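Local coordinates for peptidase M3B, oligoendopeptidase F (PDB 2QR4), which is a zinc metallopeptidase of family M3, an oligoendopeptidase that hydrolyses internal peptide bonds of short peptides, at the interface of chains A and B. Residues are numbered along the deposited sequence; one frame, centred on the assembly and turned at random. Chains: chain A/B, Peptidase M3B, oligoendopeptidase F.

Contact 1 and contact 2 lie about 21 Å apart, measured between the centres of their C-alpha atoms, in one two-fold symmetric interface, so each recurs with the chains exchanged. Helix 208-228 serves both: its first turn gives A:Asn209 to contact 1, while B:Ser213, B:Thr217 and B:Lys220 from further along form one wall of contact 2. Contact 1 adds helix 68-87 and the start of helix 461-476; contact 2 adds helix 143-160. A water-bridged polar contact thus accompanies a helix-to-helix contact made by small side chains. This pairing of subunits may or may not be the dimer used in the cell.

Contact 1: the interface of chains A and B. Residues chain A 209, 460-462; chain B 68, 71-72.
The methyl CG2 of A:Thr460 lies against CB of B:Gln71 at 3.9 Å, the two side chains meeting at a slant. This small apolar centre forms where A:Thr460, just ahead of helix 461-476, meets the first turn of helix 68-87. Beside it, CG2 of B:Thr68 leans towards the carboxylate carbon of A:Glu462.

From CB the B:Gln71 chain runs on extended (chi2 171°), taking its amide over to chain A. Its OE1 takes two waters, each at 2.6 Å. Water 1 is shared with the backbone N of A:Ser461 (2.9 Å, nearly straight) and, over a longer reach, with the amide of A:Asn209, whichever end faces it. Water 2 ties the same oxygen to N of A:Glu462, OG of A:Ser461 and OG1 of B:Thr68. The waters thus cap N-H groups of the opening turn of a helix, whose dipole may polarise them.

NE2 of B:Gln71 faces ND2 of A:Asn209 at 3.0 Å, with the amide planes nearly perpendicular. Two donors cannot bond, so one amide, perhaps that of A:Asn209, may be built turned over. At the rim the hydroxyl OG1 of B:Thr68 donates to OE2 of A:Glu462 (2.9 Å), coming from above the carboxylate plane, 55° out of it.

In this assembly the site joins the two subunits through a hydrated helix start, matching polar groups more than packing hydrophobic surface.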
ATOM      1  N   ASN A 209     -10.093  -9.194   0.477  1.00 33.27           N
ATOM      2  CA  ASN A 209      -9.666  -8.342   1.579  1.00 40.93           C
ATOM      3  C   ASN A 209      -8.370  -7.585   1.241  1.00 43.14           C
ATOM      4  O   ASN A 209      -8.232  -6.405   1.539  1.00 53.53           O
ATOM      5  CB  ASN A 209      -9.456  -9.173   2.846  1.00 34.11           C
ATOM      6  CG  ASN A 209     -10.711  -9.908   3.297  1.00 36.34           C
ATOM      7  OD1 ASN A 209     -10.687 -11.117   3.485  1.00 45.05           O
ATOM      8  ND2 ASN A 209     -11.796  -9.180   3.497  1.00 34.54           N
ATOM      9  N   THR A 460     -14.905  -2.007   3.349  1.00 36.85           N
ATOM     10  CA  THR A 460     -14.528  -3.419   3.486  1.00 37.72           C
ATOM     11  C   THR A 460     -14.847  -4.192   2.194  1.00 43.92           C
ATOM     12  O   THR A 460     -15.714  -3.778   1.407  1.00 43.57           O
ATOM     13  CB  THR A 460     -15.322  -4.061   4.627  1.00 36.28           C
ATOM     14  OG1 THR A 460     -16.715  -4.020   4.294  1.00 42.11           O
ATOM     15  CG2 THR A 460     -15.099  -3.301   5.948  1.00 34.32           C
ATOM     16  N   SER A 461     -14.197  -5.334   1.985  1.00 35.03           N
ATOM     17  CA  SER A 461     -14.575  -6.176   0.851  1.00 41.00           C
ATOM     18  C   SER A 461     -16.044  -6.547   0.847  1.00 41.90           C
ATOM     19  O   SER A 461     -16.649  -6.657  -0.225  1.00 43.38           O
ATOM     20  CB  SER A 461     -13.735  -7.446   0.757  1.00 44.17           C
ATOM     21  OG  SER A 461     -13.797  -8.179   1.950  1.00 50.82           O
ATOM     22  N   GLU A 462     -16.624  -6.759   2.027  1.00 39.80           N
ATOM     23  CA  GLU A 462     -18.044  -7.128   2.077  1.00 43.89           C
ATOM     24  C   GLU A 462     -18.883  -5.986   1.498  1.00 38.77           C
ATOM     25  O   GLU A 462     -19.708  -6.196   0.624  1.00 46.42           O
ATOM     26  CB  GLU A 462     -18.503  -7.469   3.498  1.00 37.84           C
ATOM     27  CG  GLU A 462     -19.928  -8.093   3.580  1.00 45.16           C
ATOM     28  CD  GLU A 462     -20.346  -8.464   5.024  1.00 63.90           C
ATOM     29  OE1 GLU A 462     -21.378  -7.941   5.513  1.00 70.67           O
ATOM     30  OE2 GLU A 462     -19.636  -9.265   5.684  1.00 64.11           O
TER
ATOM     31  N   THR B  68     -15.572  -9.047   9.051  1.00 39.89           N
ATOM     32  CA  THR B  68     -16.049  -7.718   8.694  1.00 42.95           C
ATOM     33  C   THR B  68     -16.285  -6.847   9.932  1.00 44.24           C
ATOM     34  O   THR B  68     -15.996  -5.653   9.925  1.00 43.81           O
ATOM     35  CB  THR B  68     -17.330  -7.777   7.841  1.00 46.02           C
ATOM     36  OG1 THR B  68     -17.056  -8.480   6.629  1.00 50.31           O
ATOM     37  CG2 THR B  68     -17.824  -6.364   7.479  1.00 39.83           C
ATOM     38  N   GLN B  71     -12.826  -5.456  10.664  1.00 48.20           N
ATOM     39  CA  GLN B  71     -12.277  -4.613   9.609  1.00 37.83           C
ATOM     40  C   GLN B  71     -12.935  -3.232   9.732  1.00 47.89           C
ATOM     41  O   GLN B  71     -12.260  -2.205   9.657  1.00 44.20           O
ATOM     42  CB  GLN B  71     -12.526  -5.216   8.229  1.00 35.67           C
ATOM     43  CG  GLN B  71     -11.844  -6.572   8.015  1.00 41.96           C
ATOM     44  CD  GLN B  71     -12.294  -7.243   6.719  1.00 45.98           C
ATOM     45  OE1 GLN B  71     -13.157  -6.721   6.017  1.00 42.40           O
ATOM     46  NE2 GLN B  71     -11.722  -8.410   6.405  1.00 40.37           N
ATOM     47  N   ALA B  72     -14.245  -3.213   9.978  1.00 35.48           N
ATOM     48  CA  ALA B  72     -14.982  -1.948  10.049  1.00 47.65           C
ATOM     49  C   ALA B  72     -14.642  -1.166  11.315  1.00 42.83           C
ATOM     50  O   ALA B  72     -14.484   0.050  11.288  1.00 44.94           O
ATOM     51  CB  ALA B  72     -16.495  -2.195   9.962  1.00 29.19           C
TER
HETATM   52  O   HOH W   1     -12.030  -5.906   3.788  1.00 30.34           O
HETATM   53  O   HOH W   2     -15.271  -7.542   4.683  1.00 37.22           O

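Contact 2: the interface of chains A and B. Residues chain A 145, 148, 151-152; chain B 213, 217, 220.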
ATOM      1  N   ILE A 145       4.944   6.986  -1.414  1.00 39.38           N
ATOM      2  CA  ILE A 145       4.041   6.415  -0.433  1.00 45.07           C
ATOM      3  C   ILE A 145       2.594   6.450  -0.950  1.00 48.34           C
ATOM      4  O   ILE A 145       1.915   5.433  -0.943  1.00 43.40           O
ATOM      5  CB  ILE A 145       4.144   7.137   0.914  1.00 49.25           C
ATOM      6  CG1 ILE A 145       5.605   7.281   1.343  1.00 45.72           C
ATOM      7  CG2 ILE A 145       3.338   6.425   1.955  1.00 40.98           C
ATOM      8  CD1 ILE A 145       6.417   6.029   1.233  1.00 48.01           C
ATOM      9  N   ALA A 148       2.036   3.777  -3.608  1.00 37.95           N
ATOM     10  CA  ALA A 148       2.563   2.426  -3.386  1.00 52.18           C
ATOM     11  C   ALA A 148       1.522   1.316  -3.589  1.00 56.74           C
ATOM     12  O   ALA A 148       1.823   0.272  -4.182  1.00 56.94           O
ATOM     13  CB  ALA A 148       3.214   2.305  -2.022  1.00 39.94           C
ATOM     14  N   ASP A 151       1.100  -0.096  -6.970  1.00 50.16           N
ATOM     15  CA  ASP A 151       2.210  -1.007  -7.270  1.00 39.04           C
ATOM     16  C   ASP A 151       1.986  -2.380  -6.637  1.00 38.87           C
ATOM     17  O   ASP A 151       2.227  -3.412  -7.264  1.00 50.63           O
ATOM     18  CB  ASP A 151       3.525  -0.384  -6.821  1.00 35.08           C
ATOM     19  CG  ASP A 151       3.828   0.949  -7.556  1.00 55.93           C
ATOM     20  OD1 ASP A 151       3.384   1.117  -8.712  1.00 62.35           O
ATOM     21  OD2 ASP A 151       4.505   1.835  -6.987  1.00 66.76           O
ATOM     22  N   THR A 152       1.481  -2.393  -5.411  1.00 36.90           N
ATOM     23  CA  THR A 152       1.216  -3.646  -4.720  1.00 44.31           C
ATOM     24  C   THR A 152       0.135  -4.405  -5.472  1.00 48.43           C
ATOM     25  O   THR A 152       0.237  -5.616  -5.667  1.00 43.87           O
ATOM     26  CB  THR A 152       0.776  -3.383  -3.278  1.00 42.81           C
ATOM     27  OG1 THR A 152       1.766  -2.565  -2.648  1.00 43.01           O
ATOM     28  CG2 THR A 152       0.613  -4.678  -2.492  1.00 37.45           C
TER
ATOM     29  N   SER B 213       6.860  -5.515  -1.712  1.00 35.60           N
ATOM     30  CA  SER B 213       6.209  -4.257  -1.981  1.00 39.79           C
ATOM     31  C   SER B 213       5.538  -3.663  -0.712  1.00 46.14           C
ATOM     32  O   SER B 213       5.729  -2.478  -0.403  1.00 42.94           O
ATOM     33  CB  SER B 213       5.264  -4.417  -3.193  1.00 34.36           C
ATOM     34  OG  SER B 213       4.098  -3.623  -3.086  1.00 48.70           O
ATOM     35  N   THR B 217       7.468  -0.522   1.085  1.00 43.24           N
ATOM     36  CA  THR B 217       6.695   0.690   1.289  1.00 44.35           C
ATOM     37  C   THR B 217       6.774   1.144   2.749  1.00 43.71           C
ATOM     38  O   THR B 217       6.947   2.328   3.021  1.00 50.18           O
ATOM     39  CB  THR B 217       5.253   0.483   0.837  1.00 43.73           C
ATOM     40  OG1 THR B 217       5.265   0.196  -0.564  1.00 45.05           O
ATOM     41  CG2 THR B 217       4.408   1.731   1.096  1.00 41.33           C
ATOM     42  N   LYS B 220      10.117   2.660   3.427  1.00 43.06           N
ATOM     43  CA  LYS B 220      10.252   3.996   2.801  1.00 50.55           C
ATOM     44  C   LYS B 220       9.614   5.060   3.658  1.00 42.92           C
ATOM     45  O   LYS B 220      10.112   6.172   3.744  1.00 48.86           O
ATOM     46  CB  LYS B 220       9.620   4.061   1.408  1.00 39.97           C
ATOM     47  CG  LYS B 220      10.437   3.386   0.351  1.00 56.06           C
ATOM     48  CD  LYS B 220       9.845   3.586  -1.044  1.00 63.56           C
ATOM     49  CE  LYS B 220      10.756   2.962  -2.090  1.00 56.89           C
ATOM     50  NZ  LYS B 220      12.141   3.546  -1.989  1.00 54.43           N
TER
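A:Ala148 and B:Thr217 meet where helix 143-160 of one chain runs antiparallel to helix 208-228 of the other. The small alanine lets the backbones come close here: the two CA atoms, of A:Ala148 and B:Thr217, are 6.5 Å apart.

Packing first. B:Thr217 sets both of its branches on the one methyl group, CB of A:Ala148, with CG2 at 3.4 Å and OG1 at 3.3 Å. With OG1 anti to the carbonyl carbon and CG2 anti to the backbone N (chi1 -62°), the two prongs of the threonine fork straddle the methyl from the opposing helix. Towards the later end of the B segment, A:Ile145 reaches out with the tip of its longer branch.

Hydrogen bonds come next. OG of B:Ser213 lies against the flank of A:Thr152, near its CA and CB, and meets OG1 there at 2.6 Å, hydroxyl to hydroxyl, with the threonine modelled as donor, though the serine could give the hydrogen instead. The serine oxygen is turned well off a staggered position (chi1 146°), so its placing deserves some caution at this resolution. Each helix also ties its own threonine back to a carbonyl one turn earlier. On chain B, OG1 of B:Thr217 donates to O of B:Ser213 at 2.7 Å, tilted 26° from the carbonyl plane; this bond helps fix the rotation of the fork. On chain A, OG1 of A:Thr152 sits 3.2 Å from O of A:Ala148 but well above the carbonyl plane. One hydroxyl hydrogen cannot serve both fully: either the threonine gives it to the serine and the carbonyl bond is weak, or the serine donates and the threonine turns its hydrogen to the carbonyl.

B:Lys220 contributes aliphatic carbon rather than its charge to this contact: its CB lies 3.8 Å from CD1 of A:Ile145, the side chains passing at a slant, whereas its ammonium nitrogen NZ ends 7.0 Å from that same CD1.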